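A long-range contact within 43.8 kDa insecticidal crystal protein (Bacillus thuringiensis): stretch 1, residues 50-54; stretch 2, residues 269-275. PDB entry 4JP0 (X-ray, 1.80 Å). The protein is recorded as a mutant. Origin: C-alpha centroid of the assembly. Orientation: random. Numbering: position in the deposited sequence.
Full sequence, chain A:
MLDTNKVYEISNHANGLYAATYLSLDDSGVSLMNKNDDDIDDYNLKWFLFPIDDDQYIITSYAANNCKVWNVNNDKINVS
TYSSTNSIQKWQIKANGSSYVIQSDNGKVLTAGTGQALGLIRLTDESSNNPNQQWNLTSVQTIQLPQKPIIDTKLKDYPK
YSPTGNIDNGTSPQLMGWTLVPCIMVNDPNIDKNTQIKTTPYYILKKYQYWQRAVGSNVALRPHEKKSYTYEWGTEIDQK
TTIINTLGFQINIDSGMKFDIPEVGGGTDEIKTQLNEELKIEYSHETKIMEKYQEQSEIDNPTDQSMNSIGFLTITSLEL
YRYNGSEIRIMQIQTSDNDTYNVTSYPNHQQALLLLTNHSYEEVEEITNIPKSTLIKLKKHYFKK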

# COMPACT_ATOMS: atom_id res chain seq x y z
N PHE A 50 -6.77 8.05 -12.78
CA PHE A 50 -6.49 7.35 -11.50
C PHE A 50 -6.70 8.32 -10.34
O PHE A 50 -6.28 9.48 -10.41
N PRO A 51 -7.33 7.86 -9.27
CA PRO A 51 -7.59 8.72 -8.12
C PRO A 51 -6.38 8.72 -7.18
O PRO A 51 -5.72 7.69 -7.01
N ILE A 52 -6.11 9.89 -6.59
CA ILE A 52 -5.08 10.03 -5.57
C ILE A 52 -5.66 10.77 -4.39
O ILE A 52 -6.86 11.12 -4.36
N ASP A 53 -4.84 10.98 -3.37
CA ASP A 53 -5.35 11.59 -2.17
C ASP A 53 -5.95 12.99 -2.42
O ASP A 53 -5.65 13.66 -3.39
N ASP A 54 -6.83 13.39 -1.51
CA ASP A 54 -7.41 14.73 -1.50
C ASP A 54 -8.21 15.10 -2.76
O ASP A 54 -8.09 16.22 -3.28
N ASP A 269 3.59 7.97 -3.25
CA ASP A 269 3.50 9.07 -2.32
C ASP A 269 2.14 9.74 -2.33
O ASP A 269 1.69 10.20 -1.34
N GLU A 270 1.52 9.77 -3.48
CA GLU A 270 0.26 10.47 -3.60
C GLU A 270 -0.95 9.68 -3.15
O GLU A 270 -2.07 10.19 -3.23
N ILE A 271 -0.74 8.44 -2.69
CA ILE A 271 -1.84 7.68 -2.14
C ILE A 271 -1.53 7.25 -0.70
O ILE A 271 -2.14 6.32 -0.16
N LYS A 272 -0.57 7.91 -0.09
CA LYS A 272 -0.20 7.53 1.28
C LYS A 272 -1.34 7.53 2.30
O LYS A 272 -1.34 6.71 3.23
N THR A 273 -2.30 8.43 2.15
CA THR A 273 -3.45 8.45 3.06
C THR A 273 -4.29 7.20 2.85
O THR A 273 -4.77 6.59 3.81
N GLN A 274 -4.46 6.83 1.60
CA GLN A 274 -5.22 5.63 1.24
C GLN A 274 -4.53 4.40 1.81
O GLN A 274 -5.17 3.49 2.35
N LEU A 275 -3.22 4.34 1.65
CA LEU A 275 -2.48 3.22 2.21
C LEU A 275 -2.62 3.16 3.73
O LEU A 275 -2.80 2.10 4.30

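The contact is built around one carboxylate set against the first turn of a helix. Asp53 points its CA-to-CB bond toward the second stretch and, with chi1 in m (-68°) and chi2 at -20°, sets its two oxygens against the amides of Thr273 and Gln274. Thr273 N donates to Asp53 OD2 at 2.8 Å with a nearly straight N-H geometry, while Gln274 N reaches Asp53 OD1 at 3.3 Å in a weak, more bent bond. Lys272 N also lies 3.2 Å from Asp53 OD2, but its angle is too poor for a hydrogen bond. Ile271, at the N-cap position, has an apolar side chain; Asp53, far away in sequence, provides acceptors for the amides of Thr273 and Gln274. Thr273 (chi1 m) also points its CA-to-CB bond toward stretch 1 and brings CB to 3.2 Å from Asp53 OD2.

A backbone bond accompanies this placement. Asp53 N donates to Glu270 O at 2.9 Å, almost linearly, so the same residue donates one hydrogen bond to a carbonyl just before the helix and accepts two from amides within it, one of them weak.

Gln274, whose CA-to-CB bond also points toward stretch 1, is extended (chi1 and chi2 both t) and presents OE1 to two waters. Water 1 donates to Gln274 OE1 and to Pro51 O, each at 2.8 Å; water 2 donates to Gln274 OE1 at 2.9 Å and to Asp53 OD1 at 3.0 Å.

The whole contact buries 307 Å², both sides summed; outside the polar centre the packing is mostly through Ile52, Glu270 and Ile271. The CA-to-CB bond of Ile52 (chi1 p, chi2 t) runs sideways: its CG2 meets Ile271 CG2 at 4.1 Å, and its CD1 comes within 3.9 Å of Glu270 OE1. Ile271 shares the p, t rotamer, and the end of its side chain leads away from stretch 1.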

# COMPACT_ATOMS: atom_id res chain seq x y z
CB PHE A 50 -5.07 6.83 -11.46
CG PHE A 50 -4.83 5.64 -12.39
CD1 PHE A 50 -4.05 5.77 -13.51
CD2 PHE A 50 -5.40 4.41 -12.12
CE1 PHE A 50 -3.79 4.68 -14.33
CE2 PHE A 50 -5.17 3.32 -12.96
CZ PHE A 50 -4.35 3.46 -14.05
CB PRO A 51 -8.80 8.05 -7.46
CG PRO A 51 -8.52 6.54 -7.67
CD PRO A 51 -7.80 6.47 -9.03
CB ILE A 52 -3.82 10.73 -6.15
CG1 ILE A 52 -4.15 12.13 -6.71
CG2 ILE A 52 -3.15 9.85 -7.22
CD1 ILE A 52 -2.88 12.91 -7.14
CB ASP A 53 -4.26 11.71 -1.08
CG ASP A 53 -3.79 10.35 -0.52
OD1 ASP A 53 -4.50 9.31 -0.64
OD2 ASP A 53 -2.68 10.26 0.08
CB ASP A 54 -6.32 15.78 -1.16
CG ASP A 54 -5.57 15.47 0.14
OD1 ASP A 54 -6.22 15.29 1.19
OD2 ASP A 54 -4.31 15.38 0.22
CB ASP A 269 4.57 10.14 -2.51
CG ASP A 269 4.67 11.03 -1.31
OD1 ASP A 269 5.05 10.52 -0.27
OD2 ASP A 269 4.33 12.20 -1.37
CB GLU A 270 0.05 11.03 -5.03
CG GLU A 270 0.92 12.23 -5.33
CD GLU A 270 1.09 12.50 -6.82
OE1 GLU A 270 0.76 11.62 -7.64
OE2 GLU A 270 1.59 13.56 -7.18
CB ILE A 271 -2.24 6.44 -3.03
CG1 ILE A 271 -1.07 5.48 -3.19
CG2 ILE A 271 -2.76 6.93 -4.42
CD1 ILE A 271 -1.49 4.06 -3.59
CB LYS A 272 0.97 8.38 1.82
CG LYS A 272 0.64 9.83 2.01
CD LYS A 272 1.91 10.64 2.35
CE LYS A 272 1.89 12.00 1.64
NZ LYS A 272 2.69 12.96 2.47
CB THR A 273 -4.30 9.70 2.81
OG1 THR A 273 -3.58 10.85 3.24
CG2 THR A 273 -5.56 9.70 3.66
CB GLN A 274 -5.26 5.50 -0.28
CG GLN A 274 -5.86 4.16 -0.77
CD GLN A 274 -5.76 4.02 -2.27
OE1 GLN A 274 -5.66 5.03 -2.98
NE2 GLN A 274 -5.83 2.79 -2.76
CB LEU A 275 -1.01 3.28 1.80
CG LEU A 275 -0.73 3.17 0.30
CD1 LEU A 275 0.79 3.16 0.08
CD2 LEU A 275 -1.37 1.90 -0.29
O HOH W 1 -5.60 5.20 -5.77
O HOH W 2 -5.80 7.88 -2.91